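Local structure of probable TonB-dependent siderophore receptor PiuA (Acinetobacter baumannii, 5FP1) at residues E354-T360 with A414-S420; I101-Q107 with M291-N297; V552-P556 with G599-R603; Y90-S94 with G502-E506. The protein probably acts as an outer-membrane receptor that binds iron-chelating siderophores, possibly including ferric enterobactin, in the first step of iron uptake. All coordinates share one frame; numbering follows the deposited sequence.

Contact 1 of 4, residues E354-T360 with A414-S420; sequences EYSKQKT and ATVESTS. With C8E ((hydroxyethyloxy)tri(ethyloxy)octane), chain J.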
# COMPACT_ATOMS: atom_id res chain seq x y z
N GLU A 354 -22.24 1.06 -7.57
CA GLU A 354 -21.15 0.15 -7.86
C GLU A 354 -21.56 -1.28 -7.58
O GLU A 354 -22.35 -1.54 -6.66
CB GLU A 354 -19.92 0.55 -7.05
CG GLU A 354 -18.73 -0.36 -7.34
CD GLU A 354 -17.43 0.09 -6.67
OE1 GLU A 354 -17.18 1.31 -6.54
OE2 GLU A 354 -16.64 -0.79 -6.30
N TYR A 355 -21.04 -2.20 -8.38
CA TYR A 355 -21.20 -3.62 -8.15
C TYR A 355 -19.83 -4.28 -8.27
O TYR A 355 -19.08 -3.96 -9.17
CB TYR A 355 -22.13 -4.23 -9.18
CG TYR A 355 -22.15 -5.74 -9.11
CD1 TYR A 355 -22.88 -6.39 -8.15
CD2 TYR A 355 -21.38 -6.51 -9.98
CE1 TYR A 355 -22.89 -7.76 -8.05
CE2 TYR A 355 -21.37 -7.89 -9.88
CZ TYR A 355 -22.13 -8.50 -8.93
OH TYR A 355 -22.13 -9.88 -8.82
N SER A 356 -19.51 -5.22 -7.40
CA SER A 356 -18.32 -6.05 -7.64
C SER A 356 -18.49 -7.44 -7.15
O SER A 356 -19.22 -7.70 -6.19
CB SER A 356 -17.05 -5.46 -7.00
OG SER A 356 -17.22 -5.37 -5.62
N LYS A 357 -17.78 -8.36 -7.79
CA LYS A 357 -17.78 -9.72 -7.33
C LYS A 357 -16.39 -10.31 -7.53
O LYS A 357 -15.79 -10.19 -8.60
CB LYS A 357 -18.82 -10.56 -8.07
CG LYS A 357 -18.94 -11.95 -7.49
CD LYS A 357 -19.93 -12.81 -8.26
CE LYS A 357 -20.19 -14.12 -7.54
NZ LYS A 357 -21.38 -14.79 -8.12
N GLN A 358 -15.90 -10.92 -6.47
CA GLN A 358 -14.55 -11.48 -6.46
C GLN A 358 -14.62 -12.92 -6.03
O GLN A 358 -15.29 -13.25 -5.07
CB GLN A 358 -13.68 -10.71 -5.48
CG GLN A 358 -12.24 -11.17 -5.51
CD GLN A 358 -11.34 -10.42 -4.52
OE1 GLN A 358 -11.76 -9.49 -3.78
NE2 GLN A 358 -10.09 -10.84 -4.48
N LYS A 359 -13.87 -13.78 -6.73
CA LYS A 359 -13.76 -15.18 -6.37
C LYS A 359 -12.29 -15.57 -6.31
O LYS A 359 -11.51 -15.29 -7.23
CB LYS A 359 -14.47 -16.09 -7.37
CG LYS A 359 -15.97 -15.82 -7.48
CD LYS A 359 -16.75 -16.93 -8.19
CE LYS A 359 -16.93 -18.19 -7.33
NZ LYS A 359 -18.10 -18.14 -6.38
N THR A 360 -11.93 -16.26 -5.23
CA THR A 360 -10.52 -16.61 -4.93
C THR A 360 -10.44 -18.05 -4.53
O THR A 360 -11.24 -18.50 -3.70
CB THR A 360 -9.97 -15.74 -3.76
OG1 THR A 360 -9.99 -14.37 -4.14
CG2 THR A 360 -8.51 -16.11 -3.41
N ALA A 414 -13.21 -18.47 -1.69
CA ALA A 414 -13.89 -17.30 -1.10
C ALA A 414 -14.55 -16.47 -2.17
O ALA A 414 -13.96 -16.21 -3.19
CB ALA A 414 -12.90 -16.44 -0.33
N THR A 415 -15.74 -15.98 -1.87
CA THR A 415 -16.49 -15.13 -2.77
C THR A 415 -16.99 -13.91 -2.03
O THR A 415 -17.63 -14.02 -0.98
CB THR A 415 -17.68 -15.90 -3.35
OG1 THR A 415 -17.18 -17.04 -4.05
CG2 THR A 415 -18.49 -15.04 -4.33
N VAL A 416 -16.65 -12.74 -2.55
CA VAL A 416 -17.13 -11.47 -1.96
C VAL A 416 -17.93 -10.74 -3.03
O VAL A 416 -17.47 -10.52 -4.17
CB VAL A 416 -15.97 -10.58 -1.48
CG1 VAL A 416 -16.47 -9.24 -0.98
CG2 VAL A 416 -15.19 -11.30 -0.37
N GLU A 417 -19.14 -10.37 -2.66
CA GLU A 417 -20.02 -9.66 -3.55
C GLU A 417 -20.48 -8.39 -2.84
O GLU A 417 -20.90 -8.43 -1.67
CB GLU A 417 -21.22 -10.55 -3.91
CG GLU A 417 -22.10 -9.95 -5.01
CD GLU A 417 -23.11 -10.97 -5.55
OE1 GLU A 417 -23.52 -11.85 -4.78
OE2 GLU A 417 -23.47 -10.90 -6.73
N SER A 418 -20.43 -7.27 -3.54
CA SER A 418 -20.85 -6.00 -2.96
C SER A 418 -21.72 -5.21 -3.91
O SER A 418 -21.66 -5.38 -5.13
CB SER A 418 -19.64 -5.16 -2.58
OG SER A 418 -18.93 -4.76 -3.73
N THR A 419 -22.51 -4.33 -3.32
CA THR A 419 -23.35 -3.43 -4.07
C THR A 419 -23.52 -2.15 -3.28
O THR A 419 -23.83 -2.20 -2.09
CB THR A 419 -24.74 -4.03 -4.29
OG1 THR A 419 -24.61 -5.37 -4.77
CG2 THR A 419 -25.51 -3.17 -5.28
N SER A 420 -23.37 -1.02 -3.94
CA SER A 420 -23.43 0.24 -3.24
C SER A 420 -23.99 1.36 -4.05
O SER A 420 -23.97 1.34 -5.28
CB SER A 420 -22.03 0.63 -2.76
OG SER A 420 -21.07 0.45 -3.76
C1 C8E J . -16.25 -14.10 -10.42
C2 C8E J . -15.84 -12.71 -10.83
C3 C8E J . -15.18 -12.70 -12.21
C4 C8E J . -16.20 -12.47 -13.32
C5 C8E J . -15.57 -12.54 -14.71
C6 C8E J . -14.43 -11.55 -14.84
C7 C8E J . -13.10 -12.15 -14.39
C8 C8E J . -11.93 -11.40 -15.01
O9 C8E J . -10.98 -12.35 -15.50
C10 C8E J . -9.71 -11.79 -15.86
C11 C8E J . -9.83 -10.47 -16.63
O12 C8E J . -8.57 -10.10 -17.22
O HOH W 1 -17.36 -2.94 -4.68
O HOH W 2 -16.46 -7.77 -4.31
O HOH W 3 -23.78 -13.52 -7.86
O HOH W 4 -12.40 -13.69 -3.09
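Tyr355 OH donates to Glu417 OE2 at 2.7 Å, tying two neighbouring antiparallel strands of the TonB-dependent receptor beta-barrel. Glu417 OE2 lies at the edge of the phenol ring, in the ring plane. The hydroxyl reaches this oxygen on its anti side, and ring and carboxylate planes stand 68° apart. Tyr355 has CG anti to the backbone N (chi1 171°), which leads the ring past its cross-strand partner Thr419 to the next residue on that face. A water also donates to Glu417 OE2 and accepts from Lys357 NZ. It bridges the two charges, whose atoms Lys357 NZ and Glu417 OE2 are 4.6 Å apart. Further along, Lys359 NZ donates to Thr415 OG1 at 2.7 Å. The lysine chain bends near its end and runs alongside the threonine. The backbones pair regularly. Glu354 with Ser420, Ser356 with Ser418, Gln358 with Val416 and Thr360 with Ala414 are hydrogen-bonded pairs. Gln358 N donates to Val416 O at 2.8 Å. The other face turns to the barrel interior. There a water links Ser356 OG to Val416 O, and another links Thr360 OG1 to Ala414 O. Gln358 NE2 bonds Ser327 OG of the next strand, and its side chain packs on Thr105 of the plug, while Glu354 bonds Gln333. On the face with Tyr355, Lys357 and Lys359, the octyl end atom C1 of a bound C8E lies 3.4 Å from Lys359 CG.

Contact 2 of 4, residues I101-Q107 with M291-N297; sequences IRNSTSQ and MYAKSKN. With C8E ((hydroxyethyloxy)tri(ethyloxy)octane), chain J.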
# COMPACT_ATOMS: atom_id res chain seq x y z
N ILE A 101 -10.81 2.06 -8.45
CA ILE A 101 -11.45 0.75 -8.32
C ILE A 101 -10.58 -0.13 -7.43
O ILE A 101 -9.36 -0.19 -7.62
CB ILE A 101 -11.64 0.12 -9.70
CG1 ILE A 101 -12.67 0.97 -10.47
CG2 ILE A 101 -12.07 -1.35 -9.58
CD1 ILE A 101 -13.17 0.37 -11.76
N ARG A 102 -11.20 -0.76 -6.44
CA ARG A 102 -10.47 -1.59 -5.48
C ARG A 102 -9.79 -2.76 -6.19
O ARG A 102 -10.41 -3.44 -7.00
CB ARG A 102 -11.39 -2.13 -4.39
CG ARG A 102 -10.63 -2.61 -3.17
CD ARG A 102 -11.46 -3.47 -2.24
NE ARG A 102 -12.69 -2.77 -1.86
CZ ARG A 102 -12.91 -2.13 -0.71
NH1 ARG A 102 -11.99 -2.09 0.26
NH2 ARG A 102 -14.10 -1.54 -0.50
N ASN A 103 -8.52 -2.99 -5.89
CA ASN A 103 -7.79 -4.11 -6.45
C ASN A 103 -6.83 -4.57 -5.37
O ASN A 103 -5.61 -4.36 -5.47
CB ASN A 103 -7.03 -3.65 -7.70
CG ASN A 103 -6.47 -4.80 -8.50
OD1 ASN A 103 -7.18 -5.74 -8.84
ND2 ASN A 103 -5.19 -4.74 -8.80
N SER A 104 -7.40 -5.13 -4.31
CA SER A 104 -6.65 -5.40 -3.08
C SER A 104 -6.33 -6.86 -2.85
O SER A 104 -6.34 -7.32 -1.71
CB SER A 104 -7.40 -4.85 -1.86
OG SER A 104 -7.26 -3.45 -1.81
N THR A 105 -5.98 -7.58 -3.90
CA THR A 105 -5.31 -8.85 -3.75
C THR A 105 -3.86 -8.58 -3.42
O THR A 105 -3.30 -7.54 -3.82
CB THR A 105 -5.44 -9.68 -5.05
OG1 THR A 105 -5.13 -8.85 -6.17
CG2 THR A 105 -6.89 -10.17 -5.20
N SER A 106 -3.21 -9.53 -2.77
CA SER A 106 -1.83 -9.28 -2.40
C SER A 106 -0.91 -9.23 -3.63
O SER A 106 -0.87 -10.15 -4.46
CB SER A 106 -1.32 -10.32 -1.44
OG SER A 106 -0.03 -9.98 -0.97
N GLN A 107 -0.17 -8.14 -3.69
CA GLN A 107 0.75 -7.86 -4.80
C GLN A 107 1.87 -6.96 -4.29
O GLN A 107 1.70 -6.21 -3.31
CB GLN A 107 0.03 -7.06 -5.90
CG GLN A 107 -1.24 -7.68 -6.43
CD GLN A 107 -2.10 -6.70 -7.22
OE1 GLN A 107 -3.35 -6.64 -7.06
NE2 GLN A 107 -1.48 -5.99 -8.11
N MET A 291 -14.24 -3.12 -14.94
CA MET A 291 -12.84 -3.59 -14.71
C MET A 291 -12.85 -5.08 -14.39
O MET A 291 -13.64 -5.54 -13.59
CB MET A 291 -12.10 -2.83 -13.60
CG MET A 291 -10.86 -3.59 -13.00
SD MET A 291 -9.90 -2.38 -12.06
CE MET A 291 -8.99 -3.47 -11.01
N TYR A 292 -11.97 -5.80 -15.05
CA TYR A 292 -11.84 -7.22 -14.90
C TYR A 292 -10.40 -7.44 -14.41
O TYR A 292 -9.46 -6.96 -15.04
CB TYR A 292 -12.04 -7.91 -16.26
CG TYR A 292 -13.40 -7.64 -16.93
CD1 TYR A 292 -13.63 -6.47 -17.68
CD2 TYR A 292 -14.44 -8.57 -16.84
CE1 TYR A 292 -14.85 -6.23 -18.28
CE2 TYR A 292 -15.67 -8.33 -17.43
CZ TYR A 292 -15.86 -7.17 -18.15
OH TYR A 292 -17.07 -6.94 -18.74
N ALA A 293 -10.21 -8.13 -13.29
CA ALA A 293 -8.86 -8.33 -12.77
C ALA A 293 -8.60 -9.79 -12.48
O ALA A 293 -9.46 -10.49 -11.97
CB ALA A 293 -8.62 -7.50 -11.52
N LYS A 294 -7.40 -10.23 -12.81
CA LYS A 294 -6.98 -11.59 -12.47
C LYS A 294 -5.66 -11.44 -11.72
O LYS A 294 -4.77 -10.70 -12.14
CB LYS A 294 -6.78 -12.43 -13.74
CG LYS A 294 -6.14 -13.78 -13.46
CD LYS A 294 -6.94 -14.92 -14.03
CE LYS A 294 -6.36 -16.27 -13.65
NZ LYS A 294 -7.47 -17.14 -13.20
N SER A 295 -5.55 -12.09 -10.57
CA SER A 295 -4.38 -11.91 -9.72
C SER A 295 -3.96 -13.25 -9.13
O SER A 295 -4.76 -13.92 -8.46
CB SER A 295 -4.70 -10.91 -8.60
OG SER A 295 -3.53 -10.62 -7.83
N LYS A 296 -2.71 -13.63 -9.40
CA LYS A 296 -2.14 -14.87 -8.88
C LYS A 296 -0.92 -14.60 -8.02
O LYS A 296 -0.16 -13.68 -8.29
CB LYS A 296 -1.75 -15.80 -10.04
CG LYS A 296 -2.93 -16.10 -10.94
CD LYS A 296 -2.59 -16.99 -12.14
CE LYS A 296 -2.23 -18.38 -11.68
NZ LYS A 296 -2.54 -19.39 -12.73
N ASN A 297 -0.75 -15.41 -6.99
CA ASN A 297 0.37 -15.31 -6.09
C ASN A 297 0.74 -16.72 -5.68
O ASN A 297 -0.12 -17.52 -5.31
CB ASN A 297 -0.05 -14.44 -4.88
CG ASN A 297 1.11 -13.95 -4.02
OD1 ASN A 297 2.30 -13.97 -4.41
ND2 ASN A 297 0.75 -13.45 -2.83
C1 C8E J . -16.25 -14.10 -10.42
C2 C8E J . -15.84 -12.71 -10.83
C3 C8E J . -15.18 -12.70 -12.21
C4 C8E J . -16.20 -12.47 -13.32
C5 C8E J . -15.57 -12.54 -14.71
C6 C8E J . -14.43 -11.55 -14.84
C7 C8E J . -13.10 -12.15 -14.39
C8 C8E J . -11.93 -11.40 -15.01
O9 C8E J . -10.98 -12.35 -15.50
C10 C8E J . -9.71 -11.79 -15.86
C11 C8E J . -9.83 -10.47 -16.63
O12 C8E J . -8.57 -10.10 -17.22
O HOH W 5 0.04 -10.96 -7.02
O HOH W 6 2.35 -11.30 -1.73
O HOH W 7 -2.63 -11.89 -5.63
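Ser295 OG of the barrel wall lies 2.9 Å from Thr105 OG1 of the plug, and other groups also grip it. A water donates to Ser295 OG at 2.7 Å, and Asn269 OD1 of the adjacent strand is its hydrogen-bond partner in the wall. The first torsion of the serine, chi1 -175°, carries the hydroxyl inward from the strand. The same water also donates to Ser106 O. That carbonyl receives a second water, which donates to Lys296 O as well. A third water accepts from Asn297 ND2 and pairs with Ser106 OG, while Asn297 OD1 is held by Gln265. At the other end the contact turns apolar. Ile101 and Met291 run past each other in opposite directions, with Ile101 CG2 3.5 Å from Met291 SD. The extended methionine brings CE against Asn103, whose side chain crosses it at about a right angle. Asn103 OD1 is 3.6 Å from Met291 CE and 3.5 Å from Ala293 CB. This is the plug-in-barrel packing of TonB-dependent receptors. The alternate residues of the wall strand face outward. Lys294 forms salt bridges with Asp326 and Glu328, and the bound C8E passes Tyr292, its C6 lying in plane at the ring edge. Beside the small apolar patch, the polar side of the contact is joined largely through water, with no clear direct hydrogen bond between the two segments.

Contact 3 of 4, residues V552-P556 with G599-R603; sequences VQIDP and GKSCR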
# COMPACT_ATOMS: atom_id res chain seq x y z
N VAL A 552 -12.50 -8.06 18.66
CA VAL A 552 -11.47 -8.69 19.45
C VAL A 552 -11.92 -10.11 19.82
O VAL A 552 -13.09 -10.43 19.71
CB VAL A 552 -11.13 -7.89 20.73
CG1 VAL A 552 -10.59 -6.50 20.39
CG2 VAL A 552 -12.35 -7.79 21.62
N GLN A 553 -10.95 -10.96 20.15
CA GLN A 553 -11.22 -12.32 20.57
C GLN A 553 -11.38 -12.32 22.09
O GLN A 553 -10.59 -11.68 22.81
CB GLN A 553 -10.07 -13.22 20.10
CG GLN A 553 -10.40 -14.69 20.05
CD GLN A 553 -9.37 -15.50 19.29
OE1 GLN A 553 -8.36 -14.99 18.83
NE2 GLN A 553 -9.62 -16.80 19.17
N ILE A 554 -12.42 -13.01 22.54
CA ILE A 554 -12.77 -13.22 23.95
C ILE A 554 -12.25 -14.56 24.50
O ILE A 554 -11.82 -14.63 25.64
CB ILE A 554 -14.29 -13.23 24.14
CG1 ILE A 554 -14.90 -11.92 23.67
CG2 ILE A 554 -14.65 -13.50 25.59
CD1 ILE A 554 -14.14 -10.71 24.16
N ASP A 555 -12.32 -15.62 23.70
CA ASP A 555 -11.74 -16.90 24.07
C ASP A 555 -11.46 -17.61 22.78
O ASP A 555 -11.61 -17.02 21.72
CB ASP A 555 -12.67 -17.70 24.99
CG ASP A 555 -13.95 -18.14 24.28
OD1 ASP A 555 -13.93 -18.40 23.06
OD2 ASP A 555 -14.97 -18.24 24.97
N PRO A 556 -11.01 -18.86 22.83
CA PRO A 556 -10.47 -19.38 21.57
C PRO A 556 -11.47 -19.47 20.42
O PRO A 556 -11.06 -19.58 19.26
CB PRO A 556 -9.97 -20.78 21.96
CG PRO A 556 -9.63 -20.65 23.41
CD PRO A 556 -10.66 -19.71 23.99
N GLY A 599 -8.54 -7.03 23.60
CA GLY A 599 -9.15 -8.31 23.94
C GLY A 599 -8.11 -9.32 24.42
O GLY A 599 -7.28 -9.01 25.27
N LYS A 600 -8.17 -10.54 23.89
CA LYS A 600 -7.20 -11.57 24.24
C LYS A 600 -6.47 -12.04 23.01
O LYS A 600 -6.96 -11.90 21.91
CB LYS A 600 -7.91 -12.76 24.89
CG LYS A 600 -8.61 -12.40 26.19
CD LYS A 600 -8.70 -13.62 27.09
CE LYS A 600 -9.48 -13.31 28.36
NZ LYS A 600 -10.77 -12.67 28.01
N SER A 601 -5.27 -12.57 23.23
CA SER A 601 -4.48 -13.20 22.21
C SER A 601 -4.59 -14.70 22.43
O SER A 601 -4.28 -15.18 23.51
CB SER A 601 -3.02 -12.77 22.41
OG SER A 601 -2.16 -13.51 21.58
N CYS A 602 -5.02 -15.45 21.42
CA CYS A 602 -5.22 -16.90 21.60
C CYS A 602 -4.37 -17.70 20.63
O CYS A 602 -4.25 -17.35 19.47
CB CYS A 602 -6.70 -17.27 21.43
SG CYS A 602 -7.82 -16.31 22.48
N ARG A 603 -3.80 -18.80 21.10
CA ARG A 603 -3.03 -19.68 20.23
C ARG A 603 -3.14 -21.10 20.75
O ARG A 603 -2.95 -21.35 21.95
CB ARG A 603 -1.56 -19.24 20.16
CG ARG A 603 -0.76 -19.95 19.09
CD ARG A 603 0.69 -19.49 19.04
NE ARG A 603 1.37 -19.65 20.33
CZ ARG A 603 1.76 -20.81 20.84
NH1 ARG A 603 1.53 -21.94 20.19
NH2 ARG A 603 2.37 -20.85 22.02
O HOH W 8 -8.37 -9.94 20.56
O HOH W 9 -5.92 -14.04 19.37
O HOH W 10 -6.52 -16.58 16.96
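Gln553, Lys600 and Cys602 form a surface contact at the rim of the barrel, where the end of strand 536-555 meets the short hairpin strand 600-603. Lys600 N donates to Gln553 O at 2.9 Å. The lysine side chain then follows the neighbouring backbone. A bend at its last torsion (chi4 51°) turns NZ to Ile554 O at 3.2 Å, in the carbonyl plane and on a lone pair. Gly599 CA packs 3.8 Å from Val552 CB. The chain turns a corner at Ile554, and Ile554 and Asp555 both face Thr558 in a classic beta bulge. Asp555 OD1 bonds Thr558 and the backbone of Thr557. Long loops at this end of such barrels are typically extracellular, and this contact probably belongs to that side. The hairpin is closed by the disulfide between Cys602 and Cys607. Cys602 SG packs on the Gln553 amide, 3.6 Å from Gln553 CD and not much farther from either OE1 or NE2. The amide is held from its own strand and by water. Gln553 NE2 donates to Asp555 O at 3.2 Å, from above that carbonyl plane, and weakly to Pro556 O. Gln553 OE1 receives two waters, the closer at 2.7 Å. This nearer water accepts from Cys602 N at 2.6 Å. A third water accepts from Gln553 N and donates to Lys600 O, bridging the two backbones beside the direct bond.

Contact 4 of 4, residues Y90-S94 with G502-E506; sequences YSSES and GDNSE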
# COMPACT_ATOMS: atom_id res chain seq x y z
N TYR A 90 -3.73 2.33 10.88
CA TYR A 90 -4.72 1.35 10.46
C TYR A 90 -4.39 0.76 9.09
O TYR A 90 -4.06 1.49 8.13
CB TYR A 90 -6.14 1.94 10.49
CG TYR A 90 -6.54 2.37 11.91
CD1 TYR A 90 -6.91 1.42 12.85
CD2 TYR A 90 -6.47 3.69 12.31
CE1 TYR A 90 -7.21 1.78 14.16
CE2 TYR A 90 -6.77 4.06 13.62
CZ TYR A 90 -7.17 3.11 14.53
OH TYR A 90 -7.44 3.46 15.85
N SER A 91 -4.49 -0.56 8.99
CA SER A 91 -4.15 -1.25 7.74
C SER A 91 -5.01 -0.79 6.58
O SER A 91 -6.25 -0.70 6.67
CB SER A 91 -4.32 -2.77 7.90
OG SER A 91 -4.25 -3.37 6.64
N SER A 92 -4.34 -0.51 5.45
CA SER A 92 -5.08 -0.17 4.23
C SER A 92 -4.85 -1.23 3.15
O SER A 92 -5.21 -1.03 1.99
CB SER A 92 -4.68 1.20 3.72
OG SER A 92 -3.39 1.17 3.16
N GLU A 93 -4.34 -2.38 3.56
CA GLU A 93 -4.07 -3.50 2.66
C GLU A 93 -5.31 -3.90 1.84
O GLU A 93 -5.20 -4.17 0.62
CB GLU A 93 -3.55 -4.70 3.46
CG GLU A 93 -3.04 -5.83 2.57
CD GLU A 93 -2.58 -7.06 3.33
OE1 GLU A 93 -2.50 -7.01 4.61
OE2 GLU A 93 -2.29 -8.09 2.64
N SER A 94 -6.47 -3.94 2.47
CA SER A 94 -7.72 -4.32 1.77
C SER A 94 -8.42 -3.14 1.07
O SER A 94 -9.49 -3.32 0.50
CB SER A 94 -8.70 -5.03 2.71
OG SER A 94 -8.14 -6.18 3.29
N GLY A 502 -5.14 -12.08 2.91
CA GLY A 502 -4.73 -10.71 3.12
C GLY A 502 -4.57 -10.50 4.61
O GLY A 502 -4.18 -11.41 5.35
N ASP A 503 -4.91 -9.30 5.05
CA ASP A 503 -4.69 -8.90 6.44
C ASP A 503 -5.38 -9.92 7.34
O ASP A 503 -6.59 -10.11 7.24
CB ASP A 503 -5.25 -7.49 6.64
CG ASP A 503 -4.87 -6.91 8.04
OD1 ASP A 503 -5.00 -7.65 9.00
OD2 ASP A 503 -4.38 -5.76 8.12
N ASN A 504 -4.63 -10.60 8.20
CA ASN A 504 -5.19 -11.67 9.01
C ASN A 504 -6.20 -11.18 10.06
O ASN A 504 -7.00 -11.98 10.54
CB ASN A 504 -4.09 -12.51 9.68
CG ASN A 504 -3.05 -11.66 10.37
OD1 ASN A 504 -2.30 -10.90 9.74
ND2 ASN A 504 -3.00 -11.77 11.69
N SER A 505 -6.21 -9.88 10.36
CA SER A 505 -7.21 -9.37 11.29
C SER A 505 -8.60 -9.43 10.66
O SER A 505 -9.60 -9.37 11.38
CB SER A 505 -6.86 -7.95 11.75
OG SER A 505 -6.95 -7.03 10.68
N GLU A 506 -8.68 -9.60 9.33
CA GLU A 506 -9.95 -9.58 8.61
C GLU A 506 -10.49 -10.98 8.23
O GLU A 506 -11.55 -11.12 7.62
CB GLU A 506 -9.81 -8.71 7.35
CG GLU A 506 -9.39 -7.26 7.65
CD GLU A 506 -8.93 -6.50 6.43
OE1 GLU A 506 -9.08 -7.03 5.29
OE2 GLU A 506 -8.43 -5.37 6.60
O HOH W 11 -6.86 -3.79 5.33
O HOH W 12 -5.91 -7.61 2.92
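The backbones come nearest at Glu93 and Asp503, their CA atoms 6.6 Å apart, with no strand pairing between the two turns. One turn belongs to the plug. The other lies in the long loop between barrel strands 482-493 and 518-531, and the contact is a buried plug-to-barrel-loop junction. A side chain closes each turn. Ser91 OG accepts from Glu93 N, an ST turn. Asp503 OD1 accepts from Ser505 N at 2.9 Å, an Asx turn, and also from Ser505 OG, which meets that oxygen from above the carboxylate, 60° out of its plane. Across the junction Ser91 OG donates to Asp503 OD2 at 2.8 Å, on the anti lone pair. With chi1 at -172°, the aspartate carboxylate swings away from its own backbone N and meets the plug. A water donates to Ser91 OG and to Glu506 OE2, and accepts from Ser94 N. Thus three groups hold Ser91 OG. Glu93 reaches Gly502, with Glu93 OE2 3.6 Å from Gly502 CA. Glu93 OE1 is 4.2 Å from Asp503 OD2, but it forms a salt bridge with Arg84 NE. Arg84 also makes a weak, long ion pair with Asp503, which probably eases the repulsion. A second water donates to Ser94 OG at 2.7 Å and accepts from Asp503 N at 2.9 Å.

Contact 1 lies within the barrel wall and contact 2 joins wall to plug; their centres are about 12 Å apart. They touch where Gln358 NE2 meets Thr105 CG2 at 3.3 Å, and both also reach the same C8E detergent molecule. Contacts 2 and 4 hold the plug at two places, about 15 Å apart between centres. A probable hydrogen bond from Arg102 NH1 to Ser94 O, 2.8 Å long, joins them within the plug. Contact 4 spans the longest stretch of chain, and both contact 1 and contact 2 fall within that stretch. Contact 3, at the rim, touches none of the others; its nearest atoms are about 8 Å from contact 4 and about 19 Å from contacts 1 and 2.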